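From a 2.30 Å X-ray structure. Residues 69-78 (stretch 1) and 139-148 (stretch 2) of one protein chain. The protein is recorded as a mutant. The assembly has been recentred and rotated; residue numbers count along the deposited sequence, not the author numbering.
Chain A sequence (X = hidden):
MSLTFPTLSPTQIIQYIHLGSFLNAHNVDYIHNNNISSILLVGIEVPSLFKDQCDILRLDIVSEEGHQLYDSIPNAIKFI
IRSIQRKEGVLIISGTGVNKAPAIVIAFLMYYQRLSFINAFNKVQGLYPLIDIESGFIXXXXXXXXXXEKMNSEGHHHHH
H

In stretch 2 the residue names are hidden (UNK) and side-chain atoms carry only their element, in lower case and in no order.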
# COMPACT_ATOMS: atom_id res chain seq x y z
N LEU A 69 -1.73 -12.35 -0.68
CA LEU A 69 -1.35 -11.00 -1.03
C LEU A 69 -1.37 -10.78 -2.57
O LEU A 69 -2.03 -9.86 -3.07
CB LEU A 69 -0.03 -10.60 -0.36
CG LEU A 69 0.29 -9.12 -0.67
CD1 LEU A 69 0.52 -8.28 0.60
CD2 LEU A 69 1.46 -9.02 -1.69
N TYR A 70 -0.67 -11.64 -3.30
CA TYR A 70 -0.69 -11.67 -4.74
C TYR A 70 -2.14 -11.54 -5.27
O TYR A 70 -2.43 -10.64 -6.08
CB TYR A 70 -0.12 -13.02 -5.18
CG TYR A 70 -0.13 -13.23 -6.66
CD1 TYR A 70 0.86 -12.65 -7.46
CD2 TYR A 70 -1.14 -14.00 -7.28
CE1 TYR A 70 0.87 -12.82 -8.85
CE2 TYR A 70 -1.14 -14.20 -8.67
CZ TYR A 70 -0.12 -13.61 -9.46
OH TYR A 70 -0.06 -13.75 -10.84
N ASP A 71 -3.04 -12.40 -4.77
CA ASP A 71 -4.41 -12.48 -5.25
C ASP A 71 -5.14 -11.17 -5.04
O ASP A 71 -6.05 -10.79 -5.82
CB ASP A 71 -5.14 -13.66 -4.59
CG ASP A 71 -4.71 -15.02 -5.16
OD1 ASP A 71 -4.16 -15.06 -6.31
OD2 ASP A 71 -4.92 -16.06 -4.46
N SER A 72 -4.74 -10.43 -4.01
CA SER A 72 -5.48 -9.22 -3.67
C SER A 72 -4.93 -8.02 -4.46
O SER A 72 -5.45 -6.90 -4.40
CB SER A 72 -5.40 -8.97 -2.13
OG SER A 72 -4.13 -8.38 -1.82
N ILE A 73 -3.88 -8.22 -5.23
CA ILE A 73 -3.24 -7.06 -5.87
C ILE A 73 -4.13 -6.24 -6.82
O ILE A 73 -4.14 -4.97 -6.75
CB ILE A 73 -1.88 -7.46 -6.49
CG1 ILE A 73 -0.89 -7.74 -5.35
CG2 ILE A 73 -1.37 -6.34 -7.42
CD1 ILE A 73 0.53 -8.22 -5.78
N PRO A 74 -4.88 -6.94 -7.69
CA PRO A 74 -5.67 -6.17 -8.67
C PRO A 74 -6.80 -5.39 -8.01
O PRO A 74 -7.01 -4.22 -8.34
CB PRO A 74 -6.19 -7.25 -9.67
CG PRO A 74 -5.28 -8.43 -9.48
CD PRO A 74 -4.76 -8.37 -8.02
N ASN A 75 -7.50 -6.00 -7.04
CA ASN A 75 -8.46 -5.20 -6.23
C ASN A 75 -7.86 -4.00 -5.55
O ASN A 75 -8.44 -2.94 -5.55
CB ASN A 75 -9.21 -6.08 -5.22
CG ASN A 75 -10.33 -6.91 -5.87
OD1 ASN A 75 -10.64 -8.01 -5.42
ND2 ASN A 75 -10.93 -6.38 -6.95
N ALA A 76 -6.67 -4.13 -4.98
CA ALA A 76 -6.02 -2.95 -4.34
C ALA A 76 -5.68 -1.86 -5.34
O ALA A 76 -5.90 -0.64 -5.09
CB ALA A 76 -4.73 -3.39 -3.60
N ILE A 77 -5.08 -2.26 -6.46
CA ILE A 77 -4.66 -1.24 -7.45
C ILE A 77 -5.88 -0.42 -7.95
O ILE A 77 -5.85 0.82 -8.04
CB ILE A 77 -3.89 -1.93 -8.59
CG1 ILE A 77 -2.51 -2.34 -8.04
CG2 ILE A 77 -3.80 -1.02 -9.82
CD1 ILE A 77 -1.62 -3.04 -9.04
N LYS A 78 -6.97 -1.14 -8.14
CA LYS A 78 -8.22 -0.57 -8.59
C LYS A 78 -8.80 0.49 -7.63
O LYS A 78 -9.17 1.63 -8.05
CB LYS A 78 -9.23 -1.70 -8.80
CG LYS A 78 -10.48 -1.18 -9.47
CD LYS A 78 -11.71 -2.05 -9.22
CE LYS A 78 -12.87 -1.62 -10.18
NZ LYS A 78 -14.10 -2.51 -9.98
N UNK A 139 8.41 -12.64 -1.71
CA UNK A 139 8.26 -13.68 -2.69
C UNK A 139 7.00 -13.49 -3.56
O UNK A 139 7.06 -13.59 -4.79
c UNK A 139 8.18 -14.99 -1.95
c UNK A 139 10.11 -16.05 -3.12
c UNK A 139 8.71 -16.26 -2.56
c UNK A 139 8.69 -17.34 -1.45
N UNK A 140 5.86 -13.22 -2.92
CA UNK A 140 4.63 -12.89 -3.65
C UNK A 140 4.74 -11.63 -4.51
O UNK A 140 4.08 -11.50 -5.55
o UNK A 140 0.73 -13.59 -1.50
c UNK A 140 1.84 -13.92 -1.06
n UNK A 140 2.05 -14.22 0.24
c UNK A 140 3.05 -14.05 -2.01
c UNK A 140 3.44 -12.74 -2.69
N UNK A 141 5.56 -10.68 -4.07
CA UNK A 141 5.78 -9.47 -4.87
C UNK A 141 6.58 -9.82 -6.12
O UNK A 141 6.35 -9.28 -7.19
c UNK A 141 6.47 -8.38 -4.05
c UNK A 141 5.55 -7.65 -3.04
c UNK A 141 4.34 -6.92 -3.73
c UNK A 141 6.37 -6.67 -2.19
N UNK A 142 7.52 -10.76 -5.97
CA UNK A 142 8.30 -11.23 -7.09
C UNK A 142 7.43 -12.00 -8.09
O UNK A 142 7.69 -11.97 -9.27
c UNK A 142 12.79 -10.97 -4.87
n UNK A 142 13.77 -11.72 -3.99
c UNK A 142 9.51 -12.06 -6.62
c UNK A 142 10.62 -11.15 -6.16
c UNK A 142 11.74 -11.93 -5.48
N UNK A 143 6.42 -12.71 -7.59
CA UNK A 143 5.47 -13.39 -8.43
C UNK A 143 4.69 -12.37 -9.22
O UNK A 143 4.43 -12.57 -10.40
c UNK A 143 3.01 -16.24 -7.51
c UNK A 143 4.37 -15.65 -7.92
c UNK A 143 5.46 -16.37 -7.13
c UNK A 143 4.47 -14.17 -7.60
N UNK A 144 4.29 -11.30 -8.57
CA UNK A 144 3.63 -10.23 -9.28
C UNK A 144 4.53 -9.61 -10.38
O UNK A 144 4.05 -9.30 -11.45
c UNK A 144 2.81 -6.69 -8.70
c UNK A 144 2.42 -8.00 -8.95
c UNK A 144 1.05 -5.83 -10.10
c UNK A 144 2.14 -5.60 -9.26
c UNK A 144 3.16 -9.15 -8.30
c UNK A 144 0.64 -7.15 -10.35
c UNK A 144 1.33 -8.23 -9.77
N UNK A 145 5.81 -9.40 -10.06
CA UNK A 145 6.78 -8.87 -11.00
C UNK A 145 6.73 -9.72 -12.31
O UNK A 145 6.56 -9.17 -13.41
o UNK A 145 11.02 -9.38 -9.91
o UNK A 145 11.29 -7.27 -10.37
c UNK A 145 9.28 -8.25 -11.16
c UNK A 145 8.17 -8.94 -10.37
c UNK A 145 10.62 -8.31 -10.44
N UNK A 146 6.82 -11.05 -12.16
CA UNK A 146 6.77 -11.96 -13.29
C UNK A 146 5.46 -11.85 -14.05
O UNK A 146 5.46 -11.90 -15.28
c UNK A 146 8.31 -13.87 -12.71
c UNK A 146 8.80 -14.50 -14.01
c UNK A 146 10.34 -14.36 -14.11
c UNK A 146 6.92 -13.39 -12.84
n UNK A 146 10.75 -14.32 -15.55
N UNK A 147 4.35 -11.75 -13.31
CA UNK A 147 3.02 -11.68 -13.94
C UNK A 147 2.90 -10.44 -14.83
O UNK A 147 2.36 -10.50 -15.93
c UNK A 147 -1.34 -12.59 -14.78
n UNK A 147 -1.81 -13.97 -15.27
c UNK A 147 1.91 -11.68 -12.90
c UNK A 147 0.52 -11.42 -13.48
c UNK A 147 0.01 -12.72 -14.07
N UNK A 148 3.43 -9.33 -14.34
CA UNK A 148 3.39 -8.09 -15.05
C UNK A 148 4.26 -8.20 -16.33
O UNK A 148 3.91 -7.70 -17.39
c UNK A 148 3.91 -6.97 -14.16
c UNK A 148 1.59 -6.04 -13.75
c UNK A 148 3.48 -4.97 -12.64
c UNK A 148 2.95 -6.28 -13.15

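Position 139 carries four side-chain carbons, forked at the second, and its side chain is out of reach of stretch 1. The fork after one methylene is leucine: Leu-139, facing elsewhere.

Position 140 has three carbons in a row, the third bearing one oxygen and one nitrogen, so it ends in a carboxamide. Its oxygen lies at the backbone nitrogens of Leu-69 and Tyr-70, as an acceptor should. This is Gln-140. Tyr-70 N donates to Gln-140 OE1 at 3.0 Å with a nearly straight angle of 166°, while the bond from Leu-69 N to Gln-140 OE1, 2.9 Å long, is bent to 120° and weak. Gln-140 NE2 is satisfied elsewhere in the structure.

Position 141 again shows four carbons forked at the second, with a terminal carbon near Leu-69 CD2: Leu-141. Its CA-to-CB bond points away from stretch 1, yet the end of the side chain comes nearer, and Leu-141 CD2 meets Leu-69 CD2 at 4.1 Å.

At position 142, four carbons in a row end in nitrogen. That is Lys-142, extended, exposed and out of reach of stretch 1.

Position 143 has four carbons forked at the second, with one terminal carbon over a face of the Tyr-70 ring. The residue is Leu-143; Leu-143 CD2 stands 4.3 Å from the ring centroid of Tyr-70, 13° off the normal, a CH-pi contact. Leu-143 CB is also 3.9 Å from Tyr-70 CD1.

Position 144 has one carbon and then a ring of six carbons with no oxygen attached; Ile-73 CG2 lies over one face of the ring and Ile-77 CD1 is oblique to it. Hence Phe-144. Ile-73 CG2 is 3.8 Å from the ring centroid of Phe-144 and comes within 3.6 Å of Phe-144 CZ, while Ile-77 CD1 is 4.0 Å from Phe-144 CZ.

Position 145 holds three carbons, the third carrying two oxygens: a carboxylate one methylene longer than aspartate's, therefore Glu-145, directed away from the contact.

Position 146 ends a row of four carbons in nitrogen. Lys-146 starts sideways and its end leads away, making no contact.

Position 147 has the same four carbons and nitrogen, but starts toward stretch 1, and a chain carbon lies by Tyr-70 OH. This is Lys-147, contributing its aliphatic part: Lys-147 CD is 3.4 Å from Tyr-70 OH, while the end of the chain leads away.

Position 148 closes with four carbons forked at the second, Leu-148, which does not touch stretch 1.

The contact joins two helices whose axes cross at -58° and approach to 9.4 Å, burying 461 Å² in all. Tyr-70 is the knob, seated among Gln-140, Leu-143, Phe-144 and Lys-147; Leu-143 covers one ring face, while backbone and CB atoms line its edge. Gln-140 accepts from two successive backbone amides, and Ile-73 and Ile-77 continue the seam along Phe-144. The readable rules are spacing and chemistry: positions three or four apart supply the main contacts on both helices, an aromatic knob fills the hole, and a buried carboxamide has partners for both its polar atoms.

Stretch 2, residues 139-148: LQLKLFEKKL
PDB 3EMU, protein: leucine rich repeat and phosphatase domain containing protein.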